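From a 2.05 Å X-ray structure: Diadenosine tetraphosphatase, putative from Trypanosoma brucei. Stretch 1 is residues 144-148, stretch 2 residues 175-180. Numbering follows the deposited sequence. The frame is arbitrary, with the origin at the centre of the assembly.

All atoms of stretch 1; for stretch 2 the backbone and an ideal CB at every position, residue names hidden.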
ATOM      1  N   LEU A 144       8.475   6.011   4.107  1.00 21.28           N
ATOM      2  CA  LEU A 144       9.907   5.942   3.822  1.00 22.63           C
ATOM      3  C   LEU A 144      10.649   6.771   4.866  1.00 24.37           C
ATOM      4  O   LEU A 144      10.155   7.809   5.307  1.00 24.46           O
ATOM      5  CB  LEU A 144      10.209   6.503   2.431  1.00 23.23           C
ATOM      6  CG  LEU A 144       9.676   5.742   1.208  1.00 22.66           C
ATOM      7  CD1 LEU A 144       9.950   6.554  -0.047  1.00 23.98           C
ATOM      8  CD2 LEU A 144      10.348   4.376   1.108  1.00 22.65           C
ATOM      9  N   HIS A 145      11.821   6.313   5.283  1.00 26.16           N
ATOM     10  CA  HIS A 145      12.591   7.081   6.258  1.00 27.19           C
ATOM     11  C   HIS A 145      13.203   8.247   5.480  1.00 27.57           C
ATOM     12  O   HIS A 145      13.988   8.044   4.553  1.00 26.37           O
ATOM     13  CB  HIS A 145      13.679   6.217   6.897  1.00 24.58           C
ATOM     14  CG  HIS A 145      14.283   6.829   8.122  1.00 28.90           C
ATOM     15  ND1 HIS A 145      14.934   8.046   8.103  1.00 30.22           N
ATOM     16  CD2 HIS A 145      14.293   6.418   9.412  1.00 26.12           C
ATOM     17  CE1 HIS A 145      15.315   8.357   9.328  1.00 30.94           C
ATOM     18  NE2 HIS A 145      14.938   7.387  10.141  1.00 31.79           N
ATOM     19  N   PRO A 146      12.841   9.487   5.844  1.00 30.07           N
ATOM     20  CA  PRO A 146      13.347  10.689   5.171  1.00 31.35           C
ATOM     21  C   PRO A 146      14.842  10.969   5.269  1.00 32.79           C
ATOM     22  O   PRO A 146      15.317  11.957   4.708  1.00 33.79           O
ATOM     23  CB  PRO A 146      12.513  11.803   5.792  1.00 31.50           C
ATOM     24  CG  PRO A 146      12.299  11.295   7.196  1.00 31.79           C
ATOM     25  CD  PRO A 146      11.953   9.848   6.963  1.00 29.59           C
ATOM     26  N   GLN A 147      15.591  10.117   5.962  1.00 33.68           N
ATOM     27  CA  GLN A 147      17.029  10.347   6.087  1.00 35.65           C
ATOM     28  C   GLN A 147      17.863   9.207   5.516  1.00 36.71           C
ATOM     29  O   GLN A 147      19.089   9.198   5.650  1.00 38.95           O
ATOM     30  CB  GLN A 147      17.410  10.593   7.557  1.00 34.51           C
ATOM     31  CG  GLN A 147      16.641  11.739   8.201  1.00 33.04           C
ATOM     32  CD  GLN A 147      17.109  12.056   9.616  1.00 35.37           C
ATOM     33  OE1 GLN A 147      17.323  11.158  10.433  1.00 32.98           O
ATOM     34  NE2 GLN A 147      17.245  13.344   9.917  1.00 32.10           N
ATOM     35  N   ARG A 148      17.200   8.247   4.882  1.00 37.32           N
ATOM     36  CA  ARG A 148      17.898   7.115   4.277  1.00 36.62           C
ATOM     37  C   ARG A 148      17.634   7.083   2.774  1.00 37.49           C
ATOM     38  O   ARG A 148      16.552   7.466   2.318  1.00 34.51           O
ATOM     39  CB  ARG A 148      17.424   5.784   4.868  1.00 36.95           C
ATOM     40  CG  ARG A 148      17.422   5.686   6.388  1.00 35.56           C
ATOM     41  CD  ARG A 148      16.967   4.291   6.796  1.00 35.92           C
ATOM     42  NE  ARG A 148      16.644   4.185   8.217  1.00 37.14           N
ATOM     43  CZ  ARG A 148      17.542   4.174   9.198  1.00 37.94           C
ATOM     44  NH1 ARG A 148      18.835   4.263   8.924  1.00 36.25           N
ATOM     45  NH2 ARG A 148      17.143   4.069  10.457  1.00 37.34           N
ATOM     46  N   UNK A 175      19.580   9.640  10.140  1.00 50.35           N
ATOM     47  CA  UNK A 175      20.448   9.208  11.224  1.00 48.65           C
ATOM     48  C   UNK A 175      20.028   9.783  12.575  1.00 48.24           C
ATOM     49  O   UNK A 175      20.461   9.288  13.619  1.00 48.64           O
ATOM     50  CB  UNK A 175      21.893   9.606  10.920  1.00 48.65           C
ATOM     51  N   UNK A 176      19.190  10.819  12.565  1.00 45.87           N
ATOM     52  CA  UNK A 176      18.755  11.443  13.813  1.00 44.58           C
ATOM     53  C   UNK A 176      17.285  11.222  14.188  1.00 43.96           C
ATOM     54  O   UNK A 176      16.823  11.692  15.227  1.00 42.86           O
ATOM     55  CB  UNK A 176      19.016  12.948  13.725  1.00 44.58           C
ATOM     56  N   UNK A 177      16.553  10.500  13.351  1.00 43.75           N
ATOM     57  CA  UNK A 177      15.145  10.244  13.623  1.00 41.51           C
ATOM     58  C   UNK A 177      14.884   8.752  13.715  1.00 40.77           C
ATOM     59  O   UNK A 177      15.441   7.969  12.946  1.00 41.69           O
ATOM     60  CB  UNK A 177      14.263  10.872  12.542  1.00 41.51           C
ATOM     61  N   UNK A 178      14.037   8.358  14.661  1.00 39.88           N
ATOM     62  CA  UNK A 178      13.689   6.950  14.831  1.00 38.97           C
ATOM     63  C   UNK A 178      12.270   6.674  14.333  1.00 37.33           C
ATOM     64  O   UNK A 178      11.306   7.298  14.784  1.00 35.18           O
ATOM     65  CB  UNK A 178      13.822   6.543  16.300  1.00 38.97           C
ATOM     66  N   UNK A 179      12.154   5.739  13.398  1.00 38.15           N
ATOM     67  CA  UNK A 179      10.860   5.360  12.842  1.00 38.36           C
ATOM     68  C   UNK A 179      10.174   4.384  13.784  1.00 37.75           C
ATOM     69  O   UNK A 179      10.784   3.417  14.232  1.00 39.00           O
ATOM     70  CB  UNK A 179      11.018   4.747  11.449  1.00 38.36           C
ATOM     71  N   UNK A 180       8.908   4.628  14.094  1.00 38.15           N
ATOM     72  CA  UNK A 180       8.201   3.714  14.979  1.00 38.33           C
ATOM     73  C   UNK A 180       6.756   3.437  14.565  1.00 37.47           C
ATOM     74  O   UNK A 180       6.055   4.311  14.052  1.00 37.51           O
ATOM     75  CB  UNK A 180       8.218   4.276  16.402  1.00 38.33           C
TER

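Stretch 1 makes a type I beta turn from His145 to Arg148, closed by a hydrogen bond from Arg148 N to His145 O (3.2 Å). His145 ND1 accepts from Gln147 N at 3.1 Å, which leaves NE2 free to act as a donor toward stretch 2.

At position 175 the backbone does the work. Its N lies 2.7 Å from Gln147 OE1 and donates a hydrogen bond to it. CA-to-CB points away from stretch 1, and the ideal CB is 4.9 Å from Gln147 OE1. The contact asks little of the side chain, so many would suit. The deposited residue is Val175, with chi1 in m; its nearest side-chain approach to stretch 1 is CG2 to Gln147 OE1, 4.7 Å.

Position 176 also donates its N to Gln147 OE1, at 2.9 Å. CA-to-CB points sideways, and the ideal CB is 4.1 Å from Gln147 OE1. Nearby, Gln147 NE2 offers a donor. A short side chain with an acceptor would suit, such as Ser, Thr, Asn or Asp; others could fit without using the donor. The residue is Thr176. With chi1 in p, its OG1 accepts from Gln147 NE2 at 3.1 Å. Both ends of the Gln147 amide are thus engaged by this one residue.

At position 177 the strand begins, with phi/psi of -121/140. Its N makes a weak hydrogen bond to Gln147 OE1 (3.1 Å, 129°), the third backbone donor to that oxygen. Its O accepts from His145 NE2 at 2.9 Å, near the plane of the ring and at its edge. CA-to-CB points toward stretch 1. The ideal CB is 3.7 Å from Gln147 OE1 and 4.2 Å from His145 CE1, and the Pro146 ring offers an apolar surface further out. Leu, Ile, Met or Val would be reasonable. The residue is Leu177, with chi1 in m and chi2 in t. Its CD1 packs 4.2 Å from Pro146 CG.

Position 178 points away, and its ideal CB has nothing of stretch 1 within 5.5 Å. Stretch 1 sets no preference. The residue is Thr178.

Position 179 turns toward stretch 1 again. Its ideal CB is 4.2 Å from His145 CD2. A small apolar side chain would suit, though a larger one is not excluded by this distance alone. The residue is Ala179, whose methyl makes this contact.

Position 180 is out of reach, so stretch 1 gives no guidance. The residue is Thr180.

Stretch 2, residues 175-180: VTLTAT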
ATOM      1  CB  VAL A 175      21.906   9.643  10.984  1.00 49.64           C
ATOM      2  CG1 VAL A 175      22.479   8.946   9.755  1.00 49.45           C
ATOM      3  CG2 VAL A 175      21.960  11.144  10.813  1.00 49.43           C
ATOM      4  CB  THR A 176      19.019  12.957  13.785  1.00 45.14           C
ATOM      5  OG1 THR A 176      18.128  13.587  12.855  1.00 46.16           O
ATOM      6  CG2 THR A 176      20.458  13.231  13.374  1.00 46.79           C
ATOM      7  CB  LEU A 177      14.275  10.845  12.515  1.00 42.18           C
ATOM      8  CG  LEU A 177      14.303  12.361  12.293  1.00 42.30           C
ATOM      9  CD1 LEU A 177      13.606  12.689  10.975  1.00 43.77           C
ATOM     10  CD2 LEU A 177      13.623  13.077  13.449  1.00 40.71           C
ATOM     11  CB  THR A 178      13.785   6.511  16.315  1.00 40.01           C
ATOM     12  OG1 THR A 178      15.145   6.603  16.759  1.00 42.54           O
ATOM     13  CG2 THR A 178      13.306   5.073  16.478  1.00 38.53           C
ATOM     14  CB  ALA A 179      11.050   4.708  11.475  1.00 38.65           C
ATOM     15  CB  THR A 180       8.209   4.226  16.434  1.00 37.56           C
ATOM     16  OG1 THR A 180       7.548   3.270  17.271  1.00 40.94           O
ATOM     17  CG2 THR A 180       7.503   5.572  16.539  1.00 37.32           C
TER
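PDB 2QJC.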